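Local coordinates for erythrocyte membrane protein 1 (Plasmodium falciparum, PDB 2XU0) that probably binds host cell-surface receptors as the N-terminal NTS-DBL1 adhesion region of a variant membrane protein linked to rosetting and its inhibition by heparin, at residues Q263-K266 with A267-C270; I331-V334 with K335-C338; K40-P43 with Y44-Q47; E144-N148 with K149-T153. The protein carries 10 engineered substitutions. One frame throughout, in Å; residues are numbered along the deposited sequence.

Contact 1 of 4, residues Q263-K266 with A267-C270; sequences QIWK and ALTC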
# COMPACT_ATOMS: atom_id res chain seq x y z
N GLN A 263 18.91 -9.79 4.26
CA GLN A 263 19.54 -9.87 2.91
C GLN A 263 18.50 -9.53 1.84
O GLN A 263 18.81 -8.79 0.89
CB GLN A 263 20.04 -11.29 2.61
CG GLN A 263 20.88 -11.95 3.67
CD GLN A 263 21.28 -13.33 3.23
OE1 GLN A 263 22.06 -13.50 2.28
NE2 GLN A 263 20.73 -14.35 3.89
N ILE A 264 17.26 -10.02 2.02
CA ILE A 264 16.16 -9.71 1.09
C ILE A 264 15.96 -8.18 1.01
O ILE A 264 15.88 -7.62 -0.09
CB ILE A 264 14.87 -10.52 1.43
CG1 ILE A 264 15.10 -12.04 1.10
CG2 ILE A 264 13.63 -9.97 0.63
CD1 ILE A 264 14.34 -13.12 2.04
N TRP A 265 15.96 -7.48 2.18
CA TRP A 265 15.81 -6.01 2.22
C TRP A 265 16.98 -5.35 1.49
O TRP A 265 16.77 -4.32 0.84
CB TRP A 265 15.75 -5.49 3.66
CG TRP A 265 15.61 -3.98 3.74
CD1 TRP A 265 16.59 -3.08 4.04
CD2 TRP A 265 14.44 -3.21 3.42
NE1 TRP A 265 16.12 -1.80 3.88
CE2 TRP A 265 14.78 -1.85 3.57
CE3 TRP A 265 13.12 -3.54 3.06
CZ2 TRP A 265 13.87 -0.83 3.33
CZ3 TRP A 265 12.22 -2.53 2.82
CH2 TRP A 265 12.57 -1.19 2.99
N LYS A 266 18.22 -5.90 1.67
CA LYS A 266 19.45 -5.40 1.03
C LYS A 266 19.28 -5.51 -0.49
O LYS A 266 19.44 -4.51 -1.17
CB LYS A 266 20.68 -6.18 1.54
CG LYS A 266 22.00 -5.53 1.15
CD LYS A 266 23.21 -6.19 1.81
CE LYS A 266 24.48 -5.54 1.30
NZ LYS A 266 25.70 -6.23 1.80
N ALA A 267 18.86 -6.68 -1.02
CA ALA A 267 18.62 -6.82 -2.46
C ALA A 267 17.53 -5.83 -2.95
O ALA A 267 17.72 -5.13 -3.96
CB ALA A 267 18.23 -8.25 -2.78
N LEU A 268 16.41 -5.74 -2.22
CA LEU A 268 15.31 -4.85 -2.58
C LEU A 268 15.73 -3.40 -2.75
O LEU A 268 15.16 -2.68 -3.58
CB LEU A 268 14.14 -4.98 -1.56
CG LEU A 268 12.87 -4.12 -1.82
CD1 LEU A 268 12.10 -4.58 -3.09
CD2 LEU A 268 11.94 -4.17 -0.62
N THR A 269 16.69 -2.95 -1.92
CA THR A 269 17.18 -1.57 -1.93
C THR A 269 18.45 -1.35 -2.80
O THR A 269 18.95 -0.23 -2.82
CB THR A 269 17.43 -1.06 -0.51
OG1 THR A 269 18.31 -1.99 0.11
CG2 THR A 269 16.16 -0.86 0.28
N CYS A 270 18.95 -2.39 -3.52
CA CYS A 270 20.12 -2.29 -4.44
C CYS A 270 20.10 -0.98 -5.27
O CYS A 270 21.11 -0.29 -5.35
CB CYS A 270 20.24 -3.52 -5.35
SG CYS A 270 20.84 -5.02 -4.54
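Trp265 and Thr269, four residues apart, meet through both their apolar and their polar atoms. Among the apolar contacts, the Thr269 methyl CG2 sits over one face of the indole, 4.0 Å from the centroid of the Trp265 five-membered ring and 29° off its normal, a CH-pi contact displaced toward the rim. Leu268 CD2 reaches the six-membered half of the same ring obliquely, 3.8 Å from Trp265 CZ3. The indole can serve both neighbours because CG of Trp265 stands opposite the backbone N (chi1 180°), holding the ring out from the helix with only a slight lean toward Leu268 and Thr269.

This is the final part of helix 249-268 in the Duffy-binding domain, buried against helices 154-175 and 186-204: Ala267 faces Leu162 and Ala165 of the former, Leu268 faces Leu192 of the latter, and Phe196 meets the Trp265 ring edge-to-face.

The backbone bonds become less regular toward Thr269. Regular i to i+4 bonds join Ala267 N to Gln263 O (2.8 Å) and Leu268 N to Ile264 O (2.9 Å). The next is more bent: Thr269 N reaches Trp265 O at 3.1 Å with an N-H...O angle of 140°, supplemented by a weak bond to Lys266 O. Farther out, Trp265 NE1 donates to Cys295 O, Thr269 OG1 pairs with His297 ND1, and the extended Lys266 chain carries NZ to Leu81 O and against the ring of Phe82.

Contact 2 of 4, residues I331-V334 with K335-C338; sequences IDKV and KKEC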
# COMPACT_ATOMS: atom_id res chain seq x y z
N ILE A 331 -8.53 16.61 -8.52
CA ILE A 331 -9.16 17.90 -8.19
C ILE A 331 -8.54 19.05 -9.01
O ILE A 331 -9.27 19.91 -9.50
CB ILE A 331 -9.15 18.18 -6.66
CG1 ILE A 331 -10.12 17.25 -5.89
CG2 ILE A 331 -9.37 19.68 -6.31
CD1 ILE A 331 -11.57 17.49 -6.09
N ASP A 332 -7.20 19.02 -9.15
CA ASP A 332 -6.41 19.99 -9.93
C ASP A 332 -6.81 20.02 -11.40
O ASP A 332 -6.92 21.11 -11.97
CB ASP A 332 -4.90 19.76 -9.75
CG ASP A 332 -4.38 20.17 -8.38
OD1 ASP A 332 -3.32 19.63 -7.97
OD2 ASP A 332 -5.03 21.02 -7.72
N LYS A 333 -7.08 18.83 -11.99
CA LYS A 333 -7.52 18.72 -13.39
C LYS A 333 -8.95 19.24 -13.53
O LYS A 333 -9.28 19.86 -14.55
CB LYS A 333 -7.40 17.27 -13.90
CG LYS A 333 -6.77 17.16 -15.28
CD LYS A 333 -7.78 17.36 -16.41
CE LYS A 333 -7.15 17.33 -17.79
NZ LYS A 333 -6.52 18.63 -18.14
N VAL A 334 -9.79 19.02 -12.51
CA VAL A 334 -11.17 19.52 -12.50
C VAL A 334 -11.13 21.06 -12.38
O VAL A 334 -11.82 21.75 -13.14
CB VAL A 334 -12.02 18.87 -11.38
CG1 VAL A 334 -13.30 19.65 -11.10
CG2 VAL A 334 -12.34 17.41 -11.72
N LYS A 335 -10.26 21.57 -11.50
CA LYS A 335 -10.11 23.00 -11.31
C LYS A 335 -9.69 23.70 -12.62
O LYS A 335 -10.30 24.72 -12.96
CB LYS A 335 -9.15 23.34 -10.15
CG LYS A 335 -9.29 24.80 -9.70
CD LYS A 335 -8.30 25.23 -8.64
CE LYS A 335 -8.62 26.65 -8.23
NZ LYS A 335 -7.91 27.08 -7.00
N LYS A 336 -8.71 23.16 -13.38
CA LYS A 336 -8.29 23.79 -14.64
C LYS A 336 -9.39 23.89 -15.71
O LYS A 336 -9.35 24.81 -16.51
CB LYS A 336 -6.95 23.26 -15.18
CG LYS A 336 -7.01 21.93 -15.92
CD LYS A 336 -5.66 21.58 -16.56
CE LYS A 336 -5.47 22.12 -17.96
NZ LYS A 336 -4.16 21.72 -18.53
N GLU A 337 -10.38 22.98 -15.67
CA GLU A 337 -11.52 22.99 -16.59
C GLU A 337 -12.74 23.74 -16.03
O GLU A 337 -13.67 24.00 -16.79
CB GLU A 337 -11.93 21.54 -16.95
CG GLU A 337 -10.82 20.67 -17.51
CD GLU A 337 -10.08 21.22 -18.72
OE1 GLU A 337 -10.74 21.61 -19.70
OE2 GLU A 337 -8.82 21.26 -18.67
N CYS A 338 -12.76 24.06 -14.71
CA CYS A 338 -13.91 24.68 -14.05
C CYS A 338 -13.73 26.08 -13.53
O CYS A 338 -14.70 26.85 -13.53
CB CYS A 338 -14.46 23.77 -12.96
SG CYS A 338 -15.07 22.17 -13.57
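Val334 and Cys338 meet on the buried side of a helix, one turn apart, with Val334 CG1 lying 3.9 Å from Cys338 SG. Val334 turns CG1 opposite its backbone N (chi1 164°), which directs this branch along the helix toward the sulfur. Beyond the pair, Val334 packs on Tyr380 and Cys467, while Cys338 SG is bonded to Cys373.

Lys333, on a more open side, illustrates a lysine whose ammonium has an acid and a second lysine as near neighbours. Its chain bends at chi2 and again at chi4 (-80°), bringing NZ back over the following turn. There Lys333 NZ forms a salt bridge with Glu337 OE2 at 3.5 Å, a rather long separation. The Glu337 chain folds at chi2 to meet it, and its other oxygen, OE1, has a long, weak ion pair with Arg372. The same ammonium lies 3.5 Å from Lys336 CD, and Lys336 NZ is 3.9 Å from Lys333 NZ, a like-charge approach that the Glu337 carboxylate probably offsets in part.

Lys335 packs CB against Ile331 O and also donates its N to that oxygen at 2.8 Å. One residue on, Lys336 N bonds to Asp332 O at 3.1 Å, but Glu337 N makes weak bonds, shared between Lys333 O and Val334 O. The arrangement is that of an amphipathic helix end in the C-terminal Duffy-binding-like subdomain, where helix 311-338 is tied by disulfide to helix 371-407.

Contact 3 of 4, residues K40-P43 with Y44-Q47; sequences KKNP and YEQQ. With GOL (glycerol), chain G.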
# COMPACT_ATOMS: atom_id res chain seq x y z
N LYS A 40 12.49 -16.21 21.38
CA LYS A 40 12.86 -17.60 21.60
C LYS A 40 14.00 -18.01 20.67
O LYS A 40 13.96 -17.75 19.46
CB LYS A 40 11.64 -18.55 21.46
CG LYS A 40 10.93 -18.58 20.08
CD LYS A 40 9.90 -17.44 19.83
CE LYS A 40 8.70 -17.42 20.76
NZ LYS A 40 7.86 -18.66 20.64
N LYS A 41 15.02 -18.66 21.24
CA LYS A 41 16.17 -19.13 20.47
C LYS A 41 15.78 -20.33 19.61
O LYS A 41 15.07 -21.24 20.06
CB LYS A 41 17.37 -19.43 21.37
CG LYS A 41 18.68 -19.64 20.61
CD LYS A 41 19.80 -18.76 21.13
CE LYS A 41 21.08 -18.89 20.32
NZ LYS A 41 21.68 -20.25 20.40
N ASN A 42 16.21 -20.28 18.36
CA ASN A 42 16.00 -21.35 17.41
C ASN A 42 17.39 -21.97 17.18
O ASN A 42 18.27 -21.32 16.60
CB ASN A 42 15.36 -20.84 16.11
CG ASN A 42 15.26 -21.89 15.02
OD1 ASN A 42 15.42 -23.10 15.26
ND2 ASN A 42 15.03 -21.46 13.80
N PRO A 43 17.61 -23.20 17.68
CA PRO A 43 18.94 -23.83 17.53
C PRO A 43 19.28 -24.20 16.09
O PRO A 43 20.44 -24.41 15.78
CB PRO A 43 18.84 -25.10 18.39
CG PRO A 43 17.61 -24.93 19.22
CD PRO A 43 16.69 -24.09 18.42
N TYR A 44 18.27 -24.24 15.22
CA TYR A 44 18.38 -24.70 13.84
C TYR A 44 18.44 -23.63 12.76
O TYR A 44 18.48 -23.96 11.57
CB TYR A 44 17.29 -25.76 13.58
CG TYR A 44 17.15 -26.71 14.75
CD1 TYR A 44 18.09 -27.72 14.97
CD2 TYR A 44 16.15 -26.54 15.70
CE1 TYR A 44 18.00 -28.57 16.07
CE2 TYR A 44 16.05 -27.38 16.81
CZ TYR A 44 16.97 -28.40 16.99
OH TYR A 44 16.87 -29.23 18.07
N GLU A 45 18.53 -22.34 13.17
CA GLU A 45 18.59 -21.13 12.34
C GLU A 45 19.49 -21.21 11.12
O GLU A 45 19.07 -20.90 10.01
CB GLU A 45 18.98 -19.92 13.20
CG GLU A 45 17.80 -19.31 13.93
CD GLU A 45 17.97 -17.88 14.41
OE1 GLU A 45 18.92 -17.20 13.97
OE2 GLU A 45 17.11 -17.43 15.21
N GLN A 46 20.72 -21.68 11.33
CA GLN A 46 21.76 -21.78 10.30
C GLN A 46 21.42 -22.71 9.14
O GLN A 46 21.97 -22.52 8.05
CB GLN A 46 23.16 -22.08 10.91
CG GLN A 46 23.43 -21.48 12.31
CD GLN A 46 22.67 -22.13 13.46
OE1 GLN A 46 22.11 -23.23 13.36
NE2 GLN A 46 22.58 -21.42 14.58
N GLN A 47 20.50 -23.67 9.35
CA GLN A 47 20.06 -24.62 8.31
C GLN A 47 19.09 -23.95 7.32
O GLN A 47 18.86 -24.47 6.22
CB GLN A 47 19.39 -25.87 8.93
CG GLN A 47 20.36 -26.98 9.30
CD GLN A 47 21.00 -26.74 10.64
OE1 GLN A 47 22.03 -26.08 10.75
NE2 GLN A 47 20.39 -27.28 11.69
C1 GOL G . 13.24 -18.65 14.24
O1 GOL G . 14.43 -18.45 13.51
C2 GOL G . 12.81 -17.34 14.88
O2 GOL G . 11.37 -17.25 14.81
C3 GOL G . 13.37 -17.30 16.33
O3 GOL G . 12.62 -18.20 17.16
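Pro43 lies against one face of the next residue's ring, Tyr44: Pro43 CB sits over the centre of the phenol, 3.9 Å from the Tyr44 centroid and 10° off its normal, a CH-pi contact. Pro43 CD extends the overlap, 3.7 Å from Tyr44 CD2. With CG beside its own backbone N (chi1 -42°), the tyrosine turns its ring back over the proline.

Asn42 supplies the polar half. Its OD1 accepts from Tyr44 N at 3.1 Å, although the donor stands well above the carbonyl plane. This side-chain bond to the residue two positions on is an Asx turn, set within the type I beta turn from Asn42 to Glu45. Because Asn42 CG points opposite its backbone N (chi1 173°), the amide folds over the turn, and Glu45 CG packs 3.5 Å from Asn42 ND2.

A glycerol, probably from the crystallisation liquor, lies in the next shell. Asn42 ND2 donates to glycerol O1 in a nearly straight bond of 3.1 Å, glycerol O1 makes a weak bond with Glu45 OE2, and glycerol O3 donates to Lys40 O at 2.7 Å. Farther out, Asn42 rests on Asp255 and Ile259 of helix 249-268, and the Tyr44 ring meets His239 of helix 234-239. The two ends of one buried amide thus divide their work: OD1 closes the Asx turn, though off the lone-pair direction, and probably steadies it, while ND2 serves glycerol O1 and, weakly, Tyr240 OH.

Contact 4 of 4, residues E144-N148 with K149-T153; sequences EFLDN and KNTNT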
# COMPACT_ATOMS: atom_id res chain seq x y z
N GLU A 144 7.71 -18.41 -10.51
CA GLU A 144 6.80 -19.37 -11.19
C GLU A 144 7.60 -20.55 -11.78
O GLU A 144 7.03 -21.43 -12.42
CB GLU A 144 6.01 -18.68 -12.32
CG GLU A 144 5.11 -17.54 -11.89
CD GLU A 144 4.23 -16.99 -12.99
OE1 GLU A 144 3.81 -17.78 -13.87
OE2 GLU A 144 3.98 -15.76 -13.00
N PHE A 145 8.93 -20.58 -11.53
CA PHE A 145 9.90 -21.55 -12.05
C PHE A 145 10.78 -22.10 -10.93
O PHE A 145 12.01 -22.16 -11.05
CB PHE A 145 10.74 -20.88 -13.16
CG PHE A 145 9.88 -20.35 -14.29
CD1 PHE A 145 9.44 -21.19 -15.31
CD2 PHE A 145 9.47 -19.03 -14.31
CE1 PHE A 145 8.62 -20.71 -16.32
CE2 PHE A 145 8.63 -18.55 -15.31
CZ PHE A 145 8.23 -19.39 -16.33
N LEU A 146 10.13 -22.51 -9.84
CA LEU A 146 10.78 -23.06 -8.65
C LEU A 146 10.64 -24.58 -8.62
O LEU A 146 11.43 -25.24 -7.94
CB LEU A 146 10.15 -22.42 -7.40
CG LEU A 146 10.87 -21.26 -6.66
CD1 LEU A 146 11.76 -20.41 -7.58
CD2 LEU A 146 9.87 -20.37 -5.94
N ASP A 147 9.65 -25.13 -9.34
CA ASP A 147 9.44 -26.57 -9.40
C ASP A 147 10.34 -27.12 -10.51
O ASP A 147 9.94 -27.19 -11.68
CB ASP A 147 7.95 -26.91 -9.62
CG ASP A 147 7.56 -28.37 -9.39
OD1 ASP A 147 8.45 -29.19 -9.05
OD2 ASP A 147 6.36 -28.68 -9.52
N ASN A 148 11.59 -27.43 -10.14
CA ASN A 148 12.66 -27.96 -10.99
C ASN A 148 13.69 -28.73 -10.16
O ASN A 148 13.72 -28.59 -8.93
CB ASN A 148 13.34 -26.85 -11.81
CG ASN A 148 13.91 -25.73 -10.97
OD1 ASN A 148 14.84 -25.93 -10.18
ND2 ASN A 148 13.38 -24.54 -11.13
N LYS A 149 14.53 -29.54 -10.83
CA LYS A 149 15.55 -30.39 -10.21
C LYS A 149 16.73 -29.61 -9.61
O LYS A 149 17.52 -30.20 -8.87
CB LYS A 149 16.05 -31.46 -11.20
CG LYS A 149 14.97 -32.39 -11.76
CD LYS A 149 14.57 -32.00 -13.19
CE LYS A 149 13.53 -32.93 -13.77
NZ LYS A 149 13.28 -32.63 -15.21
N ASN A 150 16.83 -28.31 -9.91
CA ASN A 150 17.91 -27.42 -9.45
C ASN A 150 17.61 -26.66 -8.15
O ASN A 150 18.55 -26.38 -7.40
CB ASN A 150 18.30 -26.43 -10.56
CG ASN A 150 18.70 -27.06 -11.88
OD1 ASN A 150 19.41 -28.08 -11.95
ND2 ASN A 150 18.27 -26.43 -12.97
N THR A 151 16.33 -26.30 -7.88
CA THR A 151 15.93 -25.54 -6.69
C THR A 151 15.59 -26.51 -5.54
O THR A 151 14.46 -27.00 -5.49
CB THR A 151 14.81 -24.53 -7.04
OG1 THR A 151 15.07 -23.97 -8.33
CG2 THR A 151 14.68 -23.41 -6.02
N ASN A 152 16.56 -26.79 -4.64
CA ASN A 152 16.40 -27.77 -3.56
C ASN A 152 16.77 -27.31 -2.16
O ASN A 152 16.37 -27.96 -1.19
CB ASN A 152 17.20 -29.05 -3.87
CG ASN A 152 17.03 -29.57 -5.26
OD1 ASN A 152 16.06 -30.25 -5.58
ND2 ASN A 152 17.97 -29.23 -6.13
N THR A 153 17.60 -26.27 -2.03
CA THR A 153 18.05 -25.82 -0.70
C THR A 153 17.58 -24.41 -0.38
O THR A 153 17.13 -23.67 -1.27
CB THR A 153 19.59 -25.87 -0.62
OG1 THR A 153 20.14 -24.90 -1.52
CG2 THR A 153 20.17 -27.27 -0.89
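Asn148 OD1 gathers donors from the residues just after it, and the torsions of two side chains make this possible. Asn148 carries CG between its backbone N and carbonyl carbon (chi1 57°), and this torsion lays the amide over the following turn instead of extending it from the chain. Thr151 N then bonds to Asn148 OD1 at 2.8 Å, approaching nearly in line with the carbonyl bond. Thr151 OG1 donates to the same Asn148 OD1 at 2.7 Å, from the side of the oxygen, with a C=O...O angle of 113°. It can do so because OG1 is placed beside the backbone N of Thr151 (chi1 -38°), where amide and hydroxyl grip one acceptor together. A weak bond from Asn150 N, at 3.1 Å to Asn148 OD1, adds a third donor.

Thr151 CB also packs 3.6 Å from Leu146 O, while the Leu146 side chain reaches Leu221 and Val224 of helix 216-231. Downstream, Asn152 curls back, its ND2 bonding almost straight to Lys149 O at 2.9 Å, and OD1 takes Lys227. Thr153 is the N-cap of helix 154-175. One side-chain oxygen thus accepts two bonds from Thr151 and a weak one from Asn150 in a loop without regular structure, which probably limits its freedom just before that helix.

How the contacts relate
Along the chain the order is contact 3, contact 4, contact 1, contact 2. The first three lie on the same side of the chain's centre: contacts 3 and 4 each stand about 22 Å from contact 1 and about 24 Å from each other, centre to centre. Contact 1 occupies the final part of helix 249-268, and that helix also meets contact 3; contact 4 leads into helix 154-175, which packs against contact 1. Contact 2, in helix 311-338, lies on the opposite side, about 40 Å from contact 1 and 58 Å from contact 3 between centres. The four thus spread over the N-terminal segment, the Duffy-binding domain and the C-terminal subdomain of a largely helical adhesion module.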